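Local structure of polysaccharide Lyase Family 6 (Bacteroides cellulosilyticus, 6QPS) at residues K22-S27 with G41-G46; I112-I117 with Q182-A187; I215-S220 with S227-E232. The protein acts as a mannuronic acid-specific alginate lyase of polysaccharide lyase family 6 and binds calcium. One frame throughout, in Å; residues are numbered along the deposited sequence. Where two conformers were deposited one is given.

Contact 1 of 3, residues K22-S27 with G41-G46; sequences KEYTFS and GNLQPG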
loop_
_atom_site.group_PDB
_atom_site.type_symbol
_atom_site.label_atom_id
_atom_site.label_comp_id
_atom_site.label_asym_id
_atom_site.label_seq_id
_atom_site.Cartn_x
_atom_site.Cartn_y
_atom_site.Cartn_z
ATOM N N LYS A 22 4.415 -35.010 8.570
ATOM C CA LYS A 22 3.098 -35.610 8.446
ATOM C C LYS A 22 2.159 -34.673 7.701
ATOM O O LYS A 22 2.229 -33.455 7.865
ATOM C CB LYS A 22 2.520 -35.874 9.844
ATOM C CG LYS A 22 2.736 -37.281 10.341
ATOM C CD LYS A 22 3.301 -37.323 11.754
ATOM C CE LYS A 22 3.308 -38.755 12.281
ATOM N NZ LYS A 22 4.172 -39.655 11.458
ATOM N N GLU A 23 1.282 -35.254 6.883
ATOM C CA GLU A 23 0.153 -34.547 6.297
ATOM C C GLU A 23 -1.121 -34.981 7.009
ATOM O O GLU A 23 -1.398 -36.182 7.123
ATOM C CB GLU A 23 0.026 -34.824 4.797
ATOM C CG GLU A 23 0.976 -33.998 3.935
ATOM C CD GLU A 23 0.876 -34.340 2.461
ATOM O OE1 GLU A 23 -0.219 -34.742 2.014
ATOM O OE2 GLU A 23 1.892 -34.214 1.749
ATOM N N TYR A 24 -1.877 -34.003 7.498
ATOM C CA TYR A 24 -3.155 -34.224 8.163
ATOM C C TYR A 24 -4.228 -33.668 7.238
ATOM O O TYR A 24 -4.254 -32.463 6.972
ATOM C CB TYR A 24 -3.187 -33.468 9.493
ATOM C CG TYR A 24 -2.199 -33.972 10.522
ATOM C CD1 TYR A 24 -2.569 -34.960 11.416
ATOM C CD2 TYR A 24 -0.910 -33.447 10.612
ATOM C CE1 TYR A 24 -1.697 -35.432 12.353
ATOM C CE2 TYR A 24 -0.012 -33.913 11.562
ATOM C CZ TYR A 24 -0.420 -34.910 12.433
ATOM O OH TYR A 24 0.457 -35.398 13.382
ATOM N N THR A 25 -5.122 -34.536 6.772
ATOM C CA THR A 25 -6.108 -34.175 5.765
ATOM C C THR A 25 -7.492 -34.065 6.386
ATOM O O THR A 25 -7.871 -34.877 7.239
ATOM C CB THR A 25 -6.107 -35.213 4.644
ATOM O OG1 THR A 25 -4.794 -35.274 4.069
ATOM C CG2 THR A 25 -7.124 -34.855 3.573
ATOM N N PHE A 26 -8.239 -33.051 5.945
ATOM C CA PHE A 26 -9.567 -32.779 6.469
ATOM C C PHE A 26 -10.511 -32.385 5.342
ATOM O O PHE A 26 -10.089 -31.856 4.309
ATOM C CB PHE A 26 -9.506 -31.583 7.444
ATOM C CG PHE A 26 -8.628 -31.823 8.624
ATOM C CD1 PHE A 26 -9.132 -32.449 9.761
ATOM C CD2 PHE A 26 -7.289 -31.450 8.599
ATOM C CE1 PHE A 26 -8.315 -32.701 10.859
ATOM C CE2 PHE A 26 -6.470 -31.699 9.698
ATOM C CZ PHE A 26 -6.990 -32.321 10.824
ATOM N N SER A 27 -11.808 -32.620 5.577
ATOM C CA SER A 27 -12.886 -32.219 4.683
ATOM C C SER A 27 -13.799 -31.256 5.430
ATOM O O SER A 27 -13.634 -31.069 6.642
ATOM C CB SER A 27 -13.663 -33.452 4.229
ATOM O OG SER A 27 -12.873 -34.248 3.357
ATOM N N GLY A 41 -0.829 -26.148 18.807
ATOM C CA GLY A 41 0.608 -26.044 18.981
ATOM C C GLY A 41 1.344 -27.355 18.850
ATOM O O GLY A 41 2.564 -27.387 19.073
ATOM N N ASN A 42 0.646 -28.440 18.500
ATOM C CA ASN A 42 1.257 -29.759 18.394
ATOM C C ASN A 42 1.833 -30.053 17.009
ATOM O O ASN A 42 2.525 -31.064 16.846
ATOM C CB ASN A 42 0.252 -30.874 18.748
ATOM C CG ASN A 42 -0.199 -30.832 20.201
ATOM O OD1 ASN A 42 0.525 -30.367 21.081
ATOM N ND2 ASN A 42 -1.407 -31.328 20.453
ATOM N N LEU A 43 1.517 -29.246 16.002
ATOM C CA LEU A 43 2.132 -29.435 14.694
ATOM C C LEU A 43 3.646 -29.234 14.787
ATOM O O LEU A 43 4.145 -28.414 15.568
ATOM C CB LEU A 43 1.538 -28.460 13.682
ATOM C CG LEU A 43 0.086 -28.722 13.265
ATOM C CD1 LEU A 43 -0.554 -27.562 12.568
ATOM C CD2 LEU A 43 0.052 -29.982 12.373
ATOM N N GLN A 44 4.375 -30.016 14.002
ATOM C CA GLN A 44 5.830 -29.983 13.992
ATOM C C GLN A 44 6.364 -29.472 12.657
ATOM O O GLN A 44 5.648 -29.478 11.647
ATOM C CB GLN A 44 6.381 -31.390 14.246
ATOM C CG GLN A 44 5.943 -31.986 15.577
ATOM C CD GLN A 44 6.367 -31.140 16.762
ATOM O OE1 GLN A 44 7.524 -30.740 16.875
ATOM N NE2 GLN A 44 5.426 -30.851 17.648
ATOM N N PRO A 45 7.625 -29.024 12.620
ATOM C CA PRO A 45 8.194 -28.483 11.374
ATOM C C PRO A 45 8.014 -29.435 10.205
ATOM O O PRO A 45 8.286 -30.632 10.303
ATOM C CB PRO A 45 9.676 -28.282 11.717
ATOM C CG PRO A 45 9.678 -28.019 13.213
ATOM C CD PRO A 45 8.578 -28.940 13.747
ATOM N N GLY A 46 7.564 -28.883 9.081
ATOM C CA GLY A 46 7.331 -29.671 7.894
ATOM C C GLY A 46 5.967 -30.318 7.809
ATOM O O GLY A 46 5.615 -30.834 6.739
HETATM O O HOH W 1 4.024 -32.664 5.256
#
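Tyr24 meets Leu43 where the first strand of the chain passes the loop that follows helix 31-40. From Tyr24 CB, which heads toward the loop, CG lies anti to the carbonyl carbon (chi1 -66°). The ring then lies with one long side next to Leu43. On that side CD2 is 4.0 Å from Leu43 CD2, and CE2 lies equally near the same methyl. CD1 and CE1 are on the far side of the ring, and the hydroxyl tip runs on past the leucine. The methyl approaches the ring obliquely, and the two side chains pass alongside each other, pointing opposite ways. Leu37 of helix 31-40 also touches the tyrosine, and Val49 touches Leu43.

At Lys22 and Gly46 the backbones meet through water. Water 1 donates to Gly46 O at 2.8 Å and, weakly, to Lys22 O. Lys22 O and Gly46 O are 4.4 Å apart, with no bond between them. Beside them strand 23-26 pairs in parallel with strand 48-51, at the helix-capped N-terminal end of the beta-helix. No direct hydrogen bond joins the two segments. Their own contact therefore rests on dispersion between one methyl and a ring side, with a solvent bridge between two acceptors.

Contact 2 of 3, residues I112-I117 with Q182-A187; sequences IGHDMI and QVWLSA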
loop_
_atom_site.group_PDB
_atom_site.type_symbol
_atom_site.label_atom_id
_atom_site.label_comp_id
_atom_site.label_asym_id
_atom_site.label_seq_id
_atom_site.Cartn_x
_atom_site.Cartn_y
_atom_site.Cartn_z
ATOM N N ILE A 112 -15.702 -11.609 12.701
ATOM C CA ILE A 112 -16.628 -11.607 13.829
ATOM C C ILE A 112 -16.663 -10.233 14.477
ATOM O O ILE A 112 -17.736 -9.668 14.721
ATOM C CB ILE A 112 -16.288 -12.734 14.823
ATOM C CG1 ILE A 112 -16.730 -14.080 14.220
ATOM C CG2 ILE A 112 -17.014 -12.487 16.161
ATOM C CD1 ILE A 112 -16.291 -15.284 15.029
ATOM N N GLY A 113 -15.496 -9.676 14.758
ATOM C CA GLY A 113 -15.410 -8.313 15.240
ATOM C C GLY A 113 -14.704 -7.397 14.253
ATOM O O GLY A 113 -15.195 -7.178 13.145
ATOM N N HIS A 114 -13.560 -6.844 14.656
ATOM C CA HIS A 114 -12.859 -5.831 13.870
ATOM C C HIS A 114 -11.873 -6.418 12.877
ATOM O O HIS A 114 -11.616 -5.785 11.853
ATOM C CB HIS A 114 -12.092 -4.889 14.823
ATOM C CG HIS A 114 -11.512 -3.673 14.157
ATOM N ND1 HIS A 114 -10.252 -3.650 13.598
ATOM C CD2 HIS A 114 -12.024 -2.431 13.973
ATOM C CE1 HIS A 114 -10.021 -2.454 13.081
ATOM N NE2 HIS A 114 -11.076 -1.692 13.305
ATOM N N ASP A 115 -11.304 -7.594 13.154
ATOM C CA ASP A 115 -10.132 -8.092 12.432
ATOM C C ASP A 115 -10.382 -9.513 11.948
ATOM O O ASP A 115 -10.522 -10.434 12.756
ATOM C CB ASP A 115 -8.888 -8.029 13.333
ATOM C CG ASP A 115 -8.702 -6.664 13.954
ATOM O OD1 ASP A 115 -8.560 -5.699 13.182
ATOM O OD2 ASP A 115 -8.740 -6.555 15.204
ATOM N N MET A 116 -10.396 -9.710 10.629
ATOM C CA MET A 116 -10.697 -11.032 10.097
ATOM C C MET A 116 -9.521 -11.989 10.273
ATOM O O MET A 116 -9.689 -13.094 10.804
ATOM C CB MET A 116 -11.118 -10.946 8.633
ATOM C CG MET A 116 -11.718 -12.248 8.116
ATOM S SD MET A 116 -12.367 -12.159 6.425
ATOM C CE MET A 116 -10.845 -12.154 5.485
ATOM N N ILE A 117 -8.330 -11.583 9.820
ATOM C CA ILE A 117 -7.089 -12.363 9.910
ATOM C C ILE A 117 -6.043 -11.466 10.581
ATOM O O ILE A 117 -5.769 -10.357 10.098
ATOM C CB ILE A 117 -6.582 -12.812 8.526
ATOM C CG1 ILE A 117 -7.642 -13.640 7.794
ATOM C CG2 ILE A 117 -5.255 -13.569 8.654
ATOM C CD1 ILE A 117 -7.250 -13.987 6.345
ATOM N N GLN A 182 -3.481 -3.732 7.190
ATOM C CA GLN A 182 -2.919 -2.835 8.191
ATOM C C GLN A 182 -1.633 -3.415 8.766
ATOM O O GLN A 182 -1.601 -4.581 9.190
ATOM C CB GLN A 182 -3.910 -2.660 9.339
ATOM C CG GLN A 182 -3.377 -1.890 10.549
ATOM C CD GLN A 182 -3.275 -0.396 10.288
ATOM O OE1 GLN A 182 -4.230 0.239 9.859
ATOM N NE2 GLN A 182 -2.104 0.178 10.570
ATOM N N VAL A 183 -0.590 -2.595 8.815
ATOM C CA VAL A 183 0.630 -2.908 9.559
ATOM C C VAL A 183 0.488 -2.249 10.933
ATOM O O VAL A 183 0.553 -1.017 11.052
ATOM C CB VAL A 183 1.885 -2.445 8.803
ATOM C CG1 VAL A 183 3.128 -2.853 9.595
ATOM C CG2 VAL A 183 1.922 -3.040 7.392
ATOM N N TRP A 184 0.295 -3.067 11.965
ATOM C CA TRP A 184 0.118 -2.575 13.321
ATOM C C TRP A 184 1.458 -2.439 14.015
ATOM O O TRP A 184 2.243 -3.391 14.040
ATOM C CB TRP A 184 -0.681 -3.584 14.131
ATOM C CG TRP A 184 -2.127 -3.740 13.731
ATOM C CD1 TRP A 184 -2.634 -4.635 12.840
ATOM C CD2 TRP A 184 -3.252 -3.012 14.254
ATOM N NE1 TRP A 184 -4.007 -4.508 12.760
ATOM C CE2 TRP A 184 -4.410 -3.528 13.626
ATOM C CE3 TRP A 184 -3.396 -1.981 15.189
ATOM C CZ2 TRP A 184 -5.684 -3.036 13.894
ATOM C CZ3 TRP A 184 -4.665 -1.511 15.461
ATOM C CH2 TRP A 184 -5.788 -2.024 14.799
ATOM N N LEU A 185 1.710 -1.269 14.589
ATOM C CA LEU A 185 2.919 -1.002 15.343
ATOM C C LEU A 185 2.569 -0.649 16.782
ATOM O O LEU A 185 1.529 -0.041 17.070
ATOM C CB LEU A 185 3.682 0.172 14.751
ATOM C CG LEU A 185 3.870 0.182 13.243
ATOM C CD1 LEU A 185 4.529 1.505 12.818
ATOM C CD2 LEU A 185 4.685 -0.979 12.734
ATOM N N SER A 186 3.441 -1.035 17.700
ATOM C CA SER A 186 3.314 -0.594 19.079
ATOM C C SER A 186 4.674 -0.140 19.573
ATOM O O SER A 186 5.698 -0.427 18.949
ATOM C CB SER A 186 2.836 -1.729 19.983
ATOM O OG SER A 186 3.822 -2.739 20.062
ATOM N N ALA A 187 4.686 0.503 20.749
ATOM C CA ALA A 187 5.920 1.066 21.273
ATOM C C ALA A 187 6.987 -0.003 21.427
ATOM O O ALA A 187 8.176 0.272 21.237
ATOM C CB ALA A 187 5.650 1.753 22.616
HETATM O O HOH W 2 -6.251 -5.849 11.521
#
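A His-carboxylate pair, His114 with Asp115, lies beside the indole of Trp184 on the surface of the beta-helix. The bound calcium ion is about 14 Å from the side chain of His114. Trp184 meets the pair with CZ2, on the six-membered part of the indole. Asp115 OD1 is 4.0 Å from Trp184 CZ2 and reaches it obliquely. The carboxylate and indole planes are almost perpendicular, 89° apart. His114 CE1 comes to the indole edge, 4.5 Å from CZ2, near the indole plane. This is a looser contact.

Asp115 OD1 is gripped twice. His114 ND1 donates to it at 2.7 Å in a nearly straight bond (167°). The oxygen lies in the imidazole plane, but the donor stands above the plane of the carboxylate. Water 2 also donates to Asp115 OD1, at 2.8 Å. The same water accepts from Trp184 NE1 at 2.9 Å, in the plane of the indole, and so bridges the segments.

In the parallel beta-helix, strands 115-118, 155-159 and 181-183 are successive neighbours on one face. The contact thus spans strand 155-159, whose Tyr155 touches Asp115 and meets the His114 ring.

The indole is held by more than this pair. Its CG is anti to the carbonyl carbon (chi1 -68°), which lays the ring over the side chain of Gln182, in strand 181-183. There Gln182 CG lies 3.4 Å above one face, offset toward the rim. Gln182 is fixed in turn: its NE2 donates to Val183 O at 3.0 Å from above the carbonyl plane, and also binds Gly218 O. Arg160 makes a cation-pi contact with Trp184, and the ring of His219 meets the indole at a slant.

Contact 3 of 3, residues I215-S220 with S227-E232; sequences IRIGHS and SRTIVE. With ACT (acetate ion), chain D.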
loop_
_atom_site.group_PDB
_atom_site.type_symbol
_atom_site.label_atom_id
_atom_site.label_comp_id
_atom_site.label_asym_id
_atom_site.label_seq_id
_atom_site.Cartn_x
_atom_site.Cartn_y
_atom_site.Cartn_z
ATOM N N ILE A 215 -3.609 -0.104 1.952
ATOM C CA ILE A 215 -2.559 -0.387 2.926
ATOM C C ILE A 215 -2.360 0.834 3.817
ATOM O O ILE A 215 -2.276 1.968 3.323
ATOM C CB ILE A 215 -1.220 -0.736 2.236
ATOM C CG1 ILE A 215 -1.323 -1.938 1.303
ATOM C CG2 ILE A 215 -0.096 -0.964 3.272
ATOM C CD1 ILE A 215 -0.058 -2.258 0.543
ATOM N N ARG A 216 -2.211 0.597 5.120
ATOM C CA ARG A 216 -1.824 1.626 6.083
ATOM C C ARG A 216 -0.647 1.082 6.886
ATOM O O ARG A 216 -0.731 -0.024 7.445
ATOM C CB ARG A 216 -2.969 2.030 7.021
ATOM C CG ARG A 216 -2.614 3.233 7.907
ATOM C CD ARG A 216 -3.605 3.339 9.052
ATOM N NE ARG A 216 -4.925 3.844 8.687
ATOM C CZ ARG A 216 -6.070 3.424 9.201
ATOM N NH1 ARG A 216 -6.117 2.405 10.042
ATOM N NH2 ARG A 216 -7.200 4.007 8.850
ATOM N N ILE A 217 0.454 1.809 6.900
ATOM C CA ILE A 217 1.670 1.366 7.585
ATOM C C ILE A 217 1.828 2.188 8.862
ATOM O O ILE A 217 2.364 3.302 8.842
ATOM C CB ILE A 217 2.924 1.459 6.709
ATOM C CG1 ILE A 217 2.681 0.882 5.302
ATOM C CG2 ILE A 217 4.108 0.708 7.418
ATOM C CD1 ILE A 217 3.909 0.985 4.385
ATOM N N GLY A 218 1.390 1.634 9.997
ATOM C CA GLY A 218 1.352 2.369 11.245
ATOM C C GLY A 218 0.082 3.170 11.429
ATOM O O GLY A 218 -0.900 3.000 10.703
ATOM N N HIS A 219 0.123 4.052 12.434
ATOM C CA HIS A 219 -0.943 4.993 12.766
ATOM C C HIS A 219 -0.316 6.317 13.202
ATOM O O HIS A 219 0.873 6.382 13.532
ATOM C CB HIS A 219 -1.790 4.509 13.955
ATOM C CG HIS A 219 -2.639 3.305 13.696
ATOM N ND1 HIS A 219 -2.157 2.014 13.769
ATOM C CD2 HIS A 219 -3.973 3.189 13.475
ATOM C CE1 HIS A 219 -3.144 1.161 13.548
ATOM N NE2 HIS A 219 -4.262 1.847 13.369
ATOM N N SER A 220 -1.132 7.378 13.284
ATOM C CA SER A 220 -0.642 8.642 13.827
ATOM C C SER A 220 0.159 8.424 15.111
ATOM O O SER A 220 1.255 8.986 15.287
ATOM C CB SER A 220 -1.824 9.571 14.107
ATOM O OG SER A 220 -2.719 8.958 15.010
ATOM N N SER A 227 9.570 1.484 11.246
ATOM C CA SER A 227 8.831 0.312 10.806
ATOM C C SER A 227 9.641 -0.577 9.872
ATOM O O SER A 227 9.718 -1.790 10.083
ATOM C CB SER A 227 7.538 0.796 10.125
ATOM O OG SER A 227 6.734 -0.288 9.677
ATOM N N ARG A 228 10.240 0.007 8.838
ATOM C CA ARG A 228 11.058 -0.732 7.890
ATOM C C ARG A 228 10.250 -1.800 7.149
ATOM O O ARG A 228 10.761 -2.881 6.828
ATOM C CB ARG A 228 12.303 -1.304 8.575
ATOM C CG ARG A 228 13.493 -1.386 7.667
ATOM C CD ARG A 228 14.279 -0.083 7.569
ATOM N NE ARG A 228 15.397 -0.275 6.652
ATOM C CZ ARG A 228 15.533 0.316 5.471
ATOM N NH1 ARG A 228 14.627 1.171 5.026
ATOM N NH2 ARG A 228 16.593 0.054 4.718
ATOM N N THR A 229 8.995 -1.474 6.810
ATOM C CA THR A 229 8.186 -2.339 5.953
ATOM C C THR A 229 8.582 -2.118 4.492
ATOM O O THR A 229 8.787 -0.975 4.067
ATOM C CB THR A 229 6.700 -2.009 6.124
ATOM O OG1 THR A 229 6.346 -2.076 7.507
ATOM C CG2 THR A 229 5.821 -2.995 5.353
ATOM N N ILE A 230 8.657 -3.202 3.719
ATOM C CA ILE A 230 8.983 -3.147 2.288
ATOM C C ILE A 230 7.749 -3.553 1.491
ATOM O O ILE A 230 7.223 -4.664 1.659
ATOM C CB ILE A 230 10.200 -4.018 1.936
ATOM C CG1 ILE A 230 11.434 -3.511 2.685
ATOM C CG2 ILE A 230 10.425 -4.042 0.418
ATOM C CD1 ILE A 230 12.670 -4.330 2.471
ATOM N N VAL A 231 7.284 -2.639 0.645
ATOM C CA VAL A 231 6.127 -2.845 -0.233
ATOM C C VAL A 231 6.662 -2.799 -1.669
ATOM O O VAL A 231 7.009 -1.717 -2.170
ATOM C CB VAL A 231 5.069 -1.756 -0.005
ATOM C CG1 VAL A 231 3.858 -1.951 -0.900
ATOM C CG2 VAL A 231 4.662 -1.689 1.478
ATOM N N GLU A 232 6.755 -3.957 -2.335
ATOM C CA GLU A 232 7.534 -4.088 -3.565
ATOM C C GLU A 232 6.828 -4.948 -4.607
ATOM O O GLU A 232 6.271 -5.996 -4.293
ATOM C CB GLU A 232 8.905 -4.678 -3.192
ATOM C CG GLU A 232 9.924 -4.810 -4.291
ATOM C CD GLU A 232 11.214 -5.447 -3.774
ATOM O OE1 GLU A 232 11.197 -6.662 -3.467
ATOM O OE2 GLU A 232 12.238 -4.720 -3.618
HETATM C C ACT D . -4.596 7.093 12.751
HETATM O O ACT D . -3.690 7.147 11.927
HETATM O OXT ACT D . -4.594 7.454 13.953
HETATM C CH3 ACT D . -5.933 6.574 12.231
#
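Residues 215-220 and 227-232 run in roughly opposite directions, come closest at Ile217 and Thr229, and part again before the loop 221-226. The CA atoms of Ile215 and Val231 are 9.6 Å apart, and those of Ile217 and Thr229 only 7.7 Å. No hydrogen bond links the two segments. Each strand instead pairs with neighbouring coils, as Ile215 does with Ile245 and Ser247.

Side chains fill the gap. Ile217 does most of the touching, with both of its branches. Its longer branch is extended, and CD1 meets Val231 CG2 tip to tip at 4.0 Å. With CG1 beside the backbone N (chi1 -46°), CG2 falls anti to that N and points to the start of the other segment. There it lies 3.6 Å from Ser227 OG and 3.6 Å from Thr229 OG1. Both hydroxyls are buried, and both bond to the side-chain amide of Asn192. The methyl therefore rests on polar atoms that have partners. One step along, Ile215 passes alongside Val231, its CD1 4.2 Å from Val231 CG1, so the two valine methyls serve two different isoleucines.

On the other side of strand 215-218, an acetate, probably from the crystallisation liquor, sits at the end of the segment. Ser220 N donates to its O at 2.9 Å, and Ser220 OG donates to OXT at 2.6 Å. Lys249 also binds it. The acetate methyl lies over one face of the Arg216 guanidinium, and the edge of the His219 ring faces its carboxyl carbon. The arrangement is consistent with a spot able to take a carboxylate.

Alternate residues facing inward, stacked aliphatic side chains and strands paired in parallel with those of adjacent coils are typical of the interior of a right-handed parallel beta-helix, the fold of this lyase family.

In the fold
The three contacts follow one another along the chain, each closing before the next opens. Contact 1 is at the N-terminal end of the beta-helix, about 33 Å from the centre of the chain. Its centre is about 27 Å from that of contact 2 and 32 Å from that of contact 3, and it touches neither. Contacts 2 and 3 are about 13 Å apart between centres and do touch. Strands 181-183 and 215-218 are parallel neighbours, and Gln182 probably hydrogen-bonds Arg216. The side chains of His114 and Ile215 are about 10 Å and 6 Å from that of calcium-binding Glu213. Surface contact 2 and interior contact 3 lie in the calcium-binding part, contact 1 at the capped end.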